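Local coordinates for protein amine oxidase (Emericella nidulans, PDB 3PGB) that probably oxidises primary amines to aldehydes with a copper ion and a topaquinone cofactor formed from one of its own tyrosines, at residues P112-E116 and R650-F654; T129-R135 and D148-L154. All coordinates share one frame; numbering follows the deposited sequence.

Contact 1. Residues P112-E116 and R650-F654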
ATOM      1  N   PRO A 112      16.328  26.464  15.270  1.00 24.02           N
ATOM      2  CA  PRO A 112      17.448  26.306  16.182  1.00 24.28           C
ATOM      3  C   PRO A 112      18.107  24.942  16.035  1.00 24.44           C
ATOM      4  O   PRO A 112      17.465  23.978  15.615  1.00 24.37           O
ATOM      5  CB  PRO A 112      16.806  26.458  17.566  1.00 24.20           C
ATOM      6  CG  PRO A 112      15.405  26.081  17.379  1.00 24.20           C
ATOM      7  CD  PRO A 112      15.038  26.479  15.980  1.00 24.14           C
ATOM      8  N   ASN A 113      19.390  24.887  16.365  1.00 24.65           N
ATOM      9  CA  ASN A 113      20.141  23.649  16.341  1.00 24.90           C
ATOM     10  C   ASN A 113      19.539  22.643  17.319  1.00 24.90           C
ATOM     11  O   ASN A 113      18.998  23.024  18.361  1.00 24.74           O
ATOM     12  CB  ASN A 113      21.610  23.926  16.694  1.00 25.08           C
ATOM     13  CG  ASN A 113      22.327  24.750  15.632  1.00 25.57           C
ATOM     14  OD1 ASN A 113      21.945  24.743  14.459  1.00 26.32           O
ATOM     15  ND2 ASN A 113      23.375  25.462  16.038  1.00 25.60           N
ATOM     16  N   LYS A 114      19.628  21.362  16.977  1.00 24.97           N
ATOM     17  CA  LYS A 114      19.121  20.296  17.848  1.00 25.14           C
ATOM     18  C   LYS A 114      19.794  20.340  19.222  1.00 25.47           C
ATOM     19  O   LYS A 114      19.158  20.067  20.241  1.00 25.60           O
ATOM     20  CB  LYS A 114      19.338  18.932  17.192  1.00 24.99           C
ATOM     21  CG  LYS A 114      18.715  17.752  17.921  1.00 24.97           C
ATOM     22  CD  LYS A 114      19.039  16.445  17.209  1.00 24.12           C
ATOM     23  CE  LYS A 114      18.580  15.240  18.008  1.00 23.77           C
ATOM     24  NZ  LYS A 114      18.569  14.005  17.171  1.00 23.17           N
ATOM     25  N   SER A 115      21.078  20.692  19.240  1.00 25.80           N
ATOM     26  CA  SER A 115      21.837  20.793  20.485  1.00 26.02           C
ATOM     27  C   SER A 115      21.312  21.910  21.404  1.00 26.13           C
ATOM     28  O   SER A 115      21.505  21.844  22.617  1.00 25.93           O
ATOM     29  CB  SER A 115      23.334  20.981  20.187  1.00 25.98           C
ATOM     30  OG  SER A 115      23.556  22.092  19.327  1.00 26.44           O
ATOM     31  N   GLU A 116      20.659  22.920  20.824  1.00 26.36           N
ATOM     32  CA  GLU A 116      19.936  23.955  21.591  1.00 26.58           C
ATOM     33  C   GLU A 116      18.540  23.492  22.003  1.00 26.36           C
ATOM     34  O   GLU A 116      18.088  23.775  23.114  1.00 26.48           O
ATOM     35  CB  GLU A 116      19.745  25.232  20.765  1.00 26.79           C
ATOM     36  CG  GLU A 116      20.957  26.115  20.591  1.00 28.13           C
ATOM     37  CD  GLU A 116      20.614  27.352  19.776  1.00 30.42           C
ATOM     38  OE1 GLU A 116      20.282  28.392  20.393  1.00 31.94           O
ATOM     39  OE2 GLU A 116      20.634  27.274  18.521  1.00 31.50           O
ATOM     40  N   ARG A 650      25.267  10.328  10.145  1.00 18.10           N
ATOM     41  CA  ARG A 650      25.344  10.780  11.522  1.00 18.75           C
ATOM     42  C   ARG A 650      24.784  12.187  11.604  1.00 18.63           C
ATOM     43  O   ARG A 650      25.033  13.010  10.717  1.00 18.64           O
ATOM     44  CB  ARG A 650      26.777  10.753  12.038  1.00 18.93           C
ATOM     45  CG  ARG A 650      26.857  11.122  13.492  1.00 21.13           C
ATOM     46  CD  ARG A 650      28.196  10.819  14.076  1.00 24.17           C
ATOM     47  NE  ARG A 650      28.181  10.996  15.519  1.00 26.54           N
ATOM     48  CZ  ARG A 650      29.258  10.913  16.297  1.00 29.01           C
ATOM     49  NH1 ARG A 650      30.457  10.651  15.769  1.00 29.39           N
ATOM     50  NH2 ARG A 650      29.133  11.086  17.614  1.00 29.56           N
ATOM     51  N   GLN A 651      24.029  12.454  12.667  1.00 18.59           N
ATOM     52  CA  GLN A 651      23.385  13.750  12.845  1.00 18.69           C
ATOM     53  C   GLN A 651      24.425  14.843  13.103  1.00 18.55           C
ATOM     54  O   GLN A 651      25.379  14.652  13.859  1.00 18.61           O
ATOM     55  CB  GLN A 651      22.376  13.702  14.003  1.00 18.90           C
ATOM     56  CG  GLN A 651      21.358  14.861  14.031  1.00 19.09           C
ATOM     57  CD  GLN A 651      21.907  16.163  14.614  1.00 19.50           C
ATOM     58  OE1 GLN A 651      22.868  16.166  15.386  1.00 19.07           O
ATOM     59  NE2 GLN A 651      21.287  17.279  14.239  1.00 19.10           N
ATOM     60  N   HIS A 652      24.228  15.981  12.450  1.00 18.31           N
ATOM     61  CA  HIS A 652      24.982  17.183  12.731  1.00 18.14           C
ATOM     62  C   HIS A 652      24.040  18.355  12.612  1.00 18.14           C
ATOM     63  O   HIS A 652      23.111  18.333  11.809  1.00 18.03           O
ATOM     64  CB  HIS A 652      26.132  17.347  11.742  1.00 18.17           C
ATOM     65  CG  HIS A 652      27.169  16.277  11.846  1.00 18.10           C
ATOM     66  ND1 HIS A 652      27.873  16.036  13.008  1.00 18.03           N
ATOM     67  CD2 HIS A 652      27.620  15.381  10.939  1.00 18.01           C
ATOM     68  CE1 HIS A 652      28.712  15.037  12.808  1.00 18.68           C
ATOM     69  NE2 HIS A 652      28.578  14.621  11.561  1.00 18.26           N
ATOM     70  N   ASP A 653      24.280  19.389  13.408  1.00 18.15           N
ATOM     71  CA  ASP A 653      23.483  20.601  13.307  1.00 18.23           C
ATOM     72  C   ASP A 653      23.837  21.381  12.047  1.00 17.77           C
ATOM     73  O   ASP A 653      23.025  22.158  11.562  1.00 17.93           O
ATOM     74  CB  ASP A 653      23.623  21.446  14.574  1.00 18.41           C
ATOM     75  CG  ASP A 653      22.991  20.772  15.779  1.00 19.49           C
ATOM     76  OD1 ASP A 653      21.982  20.061  15.591  1.00 21.82           O
ATOM     77  OD2 ASP A 653      23.491  20.941  16.908  1.00 20.94           O
ATOM     78  N   PHE A 654      25.033  21.143  11.511  1.00 17.29           N
ATOM     79  CA  PHE A 654      25.442  21.725  10.229  1.00 16.94           C
ATOM     80  C   PHE A 654      24.980  20.912   8.999  1.00 16.76           C
ATOM     81  O   PHE A 654      25.360  21.229   7.866  1.00 16.47           O
ATOM     82  CB  PHE A 654      26.963  21.973  10.192  1.00 16.98           C
ATOM     83  CG  PHE A 654      27.803  20.778  10.564  1.00 16.58           C
ATOM     84  CD1 PHE A 654      28.136  19.826   9.616  1.00 16.30           C
ATOM     85  CD2 PHE A 654      28.293  20.634  11.859  1.00 17.08           C
ATOM     86  CE1 PHE A 654      28.917  18.732   9.955  1.00 17.70           C
ATOM     87  CE2 PHE A 654      29.074  19.539  12.216  1.00 17.25           C
ATOM     88  CZ  PHE A 654      29.395  18.586  11.260  1.00 17.46           C
TER

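Contact 2. Residues T129-R135 and D148-L154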
ATOM      1  N   THR A 129      17.323  31.299  21.768  1.00 22.14           N
ATOM      2  CA  THR A 129      17.154  32.657  21.277  1.00 22.01           C
ATOM      3  C   THR A 129      16.759  32.564  19.818  1.00 21.96           C
ATOM      4  O   THR A 129      17.337  31.783  19.064  1.00 21.83           O
ATOM      5  CB  THR A 129      18.452  33.487  21.411  1.00 22.11           C
ATOM      6  OG1 THR A 129      18.840  33.559  22.790  1.00 21.82           O
ATOM      7  CG2 THR A 129      18.252  34.901  20.864  1.00 21.83           C
ATOM      8  N   ARG A 130      15.762  33.343  19.426  1.00 21.96           N
ATOM      9  CA  ARG A 130      15.265  33.282  18.063  1.00 22.21           C
ATOM     10  C   ARG A 130      16.155  34.102  17.153  1.00 22.18           C
ATOM     11  O   ARG A 130      16.619  35.171  17.544  1.00 22.29           O
ATOM     12  CB  ARG A 130      13.837  33.812  17.963  1.00 22.30           C
ATOM     13  CG  ARG A 130      12.875  33.248  18.997  1.00 22.56           C
ATOM     14  CD  ARG A 130      11.431  33.379  18.531  1.00 22.66           C
ATOM     15  NE  ARG A 130      10.944  32.099  18.035  1.00 23.02           N
ATOM     16  CZ  ARG A 130       9.958  31.933  17.160  1.00 22.78           C
ATOM     17  NH1 ARG A 130       9.309  32.974  16.640  1.00 22.17           N
ATOM     18  NH2 ARG A 130       9.629  30.697  16.799  1.00 23.09           N
ATOM     19  N   HIS A 131      16.384  33.584  15.944  1.00 22.08           N
ATOM     20  CA  HIS A 131      17.048  34.328  14.871  1.00 21.85           C
ATOM     21  C   HIS A 131      16.267  34.129  13.588  1.00 21.53           C
ATOM     22  O   HIS A 131      15.648  33.081  13.388  1.00 21.50           O
ATOM     23  CB  HIS A 131      18.479  33.836  14.656  1.00 21.86           C
ATOM     24  CG  HIS A 131      19.309  33.833  15.898  1.00 22.58           C
ATOM     25  ND1 HIS A 131      20.134  34.880  16.244  1.00 23.22           N
ATOM     26  CD2 HIS A 131      19.440  32.909  16.879  1.00 23.07           C
ATOM     27  CE1 HIS A 131      20.735  34.602  17.388  1.00 23.63           C
ATOM     28  NE2 HIS A 131      20.332  33.412  17.794  1.00 23.06           N
ATOM     29  N   ALA A 132      16.304  35.133  12.719  1.00 21.24           N
ATOM     30  CA  ALA A 132      15.683  35.027  11.407  1.00 20.98           C
ATOM     31  C   ALA A 132      16.706  34.525  10.388  1.00 20.69           C
ATOM     32  O   ALA A 132      17.892  34.841  10.473  1.00 20.83           O
ATOM     33  CB  ALA A 132      15.110  36.372  10.973  1.00 20.92           C
ATOM     34  N   HIS A 133      16.234  33.708   9.454  1.00 20.45           N
ATOM     35  CA  HIS A 133      16.982  33.358   8.257  1.00 20.15           C
ATOM     36  C   HIS A 133      16.432  34.237   7.136  1.00 19.79           C
ATOM     37  O   HIS A 133      15.223  34.265   6.897  1.00 19.61           O
ATOM     38  CB  HIS A 133      16.820  31.868   7.940  1.00 20.16           C
ATOM     39  CG  HIS A 133      17.349  31.469   6.596  1.00 20.95           C
ATOM     40  ND1 HIS A 133      16.703  30.562   5.783  1.00 21.66           N
ATOM     41  CD2 HIS A 133      18.455  31.861   5.917  1.00 21.77           C
ATOM     42  CE1 HIS A 133      17.389  30.411   4.663  1.00 22.53           C
ATOM     43  NE2 HIS A 133      18.457  31.186   4.720  1.00 22.82           N
ATOM     44  N   VAL A 134      17.313  34.987   6.482  1.00 19.58           N
ATOM     45  CA  VAL A 134      16.903  35.869   5.396  1.00 19.42           C
ATOM     46  C   VAL A 134      17.657  35.510   4.122  1.00 19.46           C
ATOM     47  O   VAL A 134      18.827  35.129   4.172  1.00 19.62           O
ATOM     48  CB  VAL A 134      17.125  37.351   5.757  1.00 19.32           C
ATOM     49  CG1 VAL A 134      16.824  38.254   4.561  1.00 19.30           C
ATOM     50  CG2 VAL A 134      16.258  37.740   6.940  1.00 18.79           C
ATOM     51  N   ARG A 135      16.959  35.601   2.992  1.00 19.56           N
ATOM     52  CA  ARG A 135      17.551  35.416   1.672  1.00 19.59           C
ATOM     53  C   ARG A 135      17.387  36.670   0.845  1.00 19.38           C
ATOM     54  O   ARG A 135      16.284  37.209   0.731  1.00 19.15           O
ATOM     55  CB  ARG A 135      16.885  34.275   0.918  1.00 19.73           C
ATOM     56  CG  ARG A 135      17.273  32.911   1.413  1.00 20.84           C
ATOM     57  CD  ARG A 135      17.243  31.876   0.302  1.00 22.32           C
ATOM     58  NE  ARG A 135      16.600  30.653   0.766  1.00 23.60           N
ATOM     59  CZ  ARG A 135      15.367  30.264   0.455  1.00 24.34           C
ATOM     60  NH1 ARG A 135      14.594  30.975  -0.366  1.00 24.90           N
ATOM     61  NH2 ARG A 135      14.903  29.132   0.968  1.00 24.64           N
ATOM     62  N   ASP A 148      22.150  33.834   1.586  1.00 19.83           N
ATOM     63  CA  ASP A 148      21.631  33.378   2.872  1.00 20.02           C
ATOM     64  C   ASP A 148      22.347  34.108   4.015  1.00 20.25           C
ATOM     65  O   ASP A 148      23.576  34.040   4.128  1.00 19.99           O
ATOM     66  CB  ASP A 148      21.830  31.863   3.034  1.00 19.99           C
ATOM     67  CG  ASP A 148      20.937  31.046   2.117  1.00 20.13           C
ATOM     68  OD1 ASP A 148      21.473  30.283   1.284  1.00 20.05           O
ATOM     69  OD2 ASP A 148      19.697  31.144   2.237  1.00 20.61           O
ATOM     70  N   ILE A 149      21.580  34.792   4.865  1.00 20.68           N
ATOM     71  CA  ILE A 149      22.136  35.503   6.031  1.00 21.12           C
ATOM     72  C   ILE A 149      21.334  35.189   7.308  1.00 21.64           C
ATOM     73  O   ILE A 149      20.231  34.653   7.229  1.00 21.72           O
ATOM     74  CB  ILE A 149      22.192  37.044   5.790  1.00 20.95           C
ATOM     75  CG1 ILE A 149      20.791  37.626   5.603  1.00 21.09           C
ATOM     76  CG2 ILE A 149      23.021  37.359   4.563  1.00 20.29           C
ATOM     77  CD1 ILE A 149      20.768  39.129   5.413  1.00 21.62           C
ATOM     78  N   LEU A 150      21.902  35.512   8.471  1.00 22.31           N
ATOM     79  CA  LEU A 150      21.204  35.386   9.757  1.00 22.78           C
ATOM     80  C   LEU A 150      20.954  36.762  10.351  1.00 23.44           C
ATOM     81  O   LEU A 150      21.887  37.558  10.473  1.00 23.65           O
ATOM     82  CB  LEU A 150      22.029  34.586  10.766  1.00 22.70           C
ATOM     83  CG  LEU A 150      21.828  33.077  10.902  1.00 22.75           C
ATOM     84  CD1 LEU A 150      22.473  32.602  12.209  1.00 22.22           C
ATOM     85  CD2 LEU A 150      20.360  32.679  10.860  1.00 22.77           C
ATOM     86  N   VAL A 151      19.708  37.034  10.737  1.00 23.94           N
ATOM     87  CA  VAL A 151      19.363  38.288  11.401  1.00 24.24           C
ATOM     88  C   VAL A 151      18.904  38.006  12.830  1.00 24.89           C
ATOM     89  O   VAL A 151      17.905  37.313  13.050  1.00 25.09           O
ATOM     90  CB  VAL A 151      18.269  39.048  10.644  1.00 24.25           C
ATOM     91  CG1 VAL A 151      17.852  40.294  11.419  1.00 23.89           C
ATOM     92  CG2 VAL A 151      18.756  39.417   9.242  1.00 23.65           C
ATOM     93  N   GLY A 152      19.645  38.538  13.797  1.00 25.31           N
ATOM     94  CA  GLY A 152      19.325  38.327  15.200  1.00 25.62           C
ATOM     95  C   GLY A 152      20.308  39.001  16.139  1.00 25.89           C
ATOM     96  O   GLY A 152      21.266  39.620  15.683  1.00 26.01           O
ATOM     97  N   PRO A 153      20.079  38.881  17.462  1.00 26.37           N
ATOM     98  CA  PRO A 153      18.966  38.145  18.073  1.00 26.37           C
ATOM     99  C   PRO A 153      17.637  38.868  17.934  1.00 26.46           C
ATOM    100  O   PRO A 153      17.605  40.087  17.726  1.00 26.35           O
ATOM    101  CB  PRO A 153      19.356  38.069  19.559  1.00 26.36           C
ATOM    102  CG  PRO A 153      20.768  38.571  19.647  1.00 26.58           C
ATOM    103  CD  PRO A 153      20.930  39.501  18.491  1.00 26.51           C
ATOM    104  N   LEU A 154      16.551  38.108  18.035  1.00 26.68           N
ATOM    105  CA  LEU A 154      15.212  38.676  18.123  1.00 26.74           C
ATOM    106  C   LEU A 154      14.797  38.682  19.599  1.00 26.71           C
ATOM    107  O   LEU A 154      15.319  37.895  20.387  1.00 26.80           O
ATOM    108  CB  LEU A 154      14.217  37.875  17.275  1.00 26.81           C
ATOM    109  CG  LEU A 154      14.487  37.775  15.767  1.00 26.82           C
ATOM    110  CD1 LEU A 154      13.289  37.165  15.045  1.00 26.35           C
ATOM    111  CD2 LEU A 154      14.820  39.126  15.165  1.00 27.26           C
TER
HETATM  112  O   HOH W   1      14.544  35.259  21.350  1.00 25.37           O

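Contact 1. Residues P112-E116 and R650-F654
Asp-653 sets its carboxylate against the first turn of helix 114-122, whose N-cap position is held by Asn-113. Asp-653 OD2 takes the hydroxyl OG of Ser-115 at 2.7 Å, nearly along the carboxylate C-O bond, and a weak bond from the Ser-115 backbone N at 3.4 Å. Asp-653 OD1 receives a second weak backbone bond, from Lys-114 N at 3.0 Å, with a bent N-H...O angle of 132°. The Asn-113 amide is stacked on this carboxylate, the two planes 3° apart. In the next shell, Gln-651 NE2 reaches Asp-653 OD1 at 3.2 Å from above the carboxylate plane, almost straight at 170°; a bend at chi2 turns this amide toward Asp-653, and Gln-651 NE2 also lies 3.8 Å from Lys-114 CD. With CG anti to the backbone N and the rest extended, the Lys-114 chain runs past that amide to bring NZ to salt bridges with Asp-541, Asp-543 and Asp-687, all three of them calcium ligands. A carboxylate from a distant loop thus meets N-H groups of a helix's first turn, a capping-type interaction that probably also gains from the helix dipole, beside a calcium site of the amine oxidase catalytic domain.

Contact 2. Residues T129-R135 and D148-L154
Val-134, Ile-149, Val-151 and Ala-132 line one face of this antiparallel strand pair. Val-134 CB lies 3.7 Å from Ile-149 CG1 with the two side chains side by side, while Val-134 CG2 crosses to Val-151 CG2 at 3.8 Å; helix 73-84 covers this face through Val-79, Leu-83 and Trp-82. Further along, Leu-154 CB approaches Arg-130 CB at 4.1 Å. The pairs Ala-132/Val-151 and Val-134/Ile-149 are hydrogen-bonded, each with two backbone bonds, and Leu-154 N to Arg-130 O extends the pairing past the cis peptide before Pro-153. There a water joins Arg-130 N to Leu-154 O. At the far end of the reverse face the contact turns polar. His-133, its CG anti to the backbone N (chi1 170°), swings NE2 to Asp-148 OD2 at 2.8 Å; the carboxylate oxygen lies near the ring plane, but the nitrogen stands above the carboxylate plane. Arg-135 NE makes a longer salt bridge to Asp-148 OD2, 3.5 Å, the guanidinium plane turned 81° from the carboxylate. Arg-135 has its main partner in Asp-361; Glu-108 holds His-133 ND1 and His-660 meets Asp-148 OD1. This is a beta hairpin with an apolar face under a helix and a polar His-Asp-Arg cluster at one end of the reverse face.

From the N terminus the chain passes helix 73-84 and strand 102-110, then enters helix 114-122 at contact 1. Its partner there, 650-654, comes more than 530 residues later, so this contact closes a very long loop that takes in contact 2 as well. Contact 2 closes a short one: after the helix the chain runs into strand 131-138, turns and returns along strand 145-152. The two are therefore nested and do not cross. The centres of contact 1 and contact 2 lie about 17 Å apart. The nearest atoms of contact 1 and contact 2 are about 4 Å apart, without touching. Contact 2 is local to the small N-terminal sheet, whereas contact 1 ties the helix preceding that hairpin to the catalytic domain.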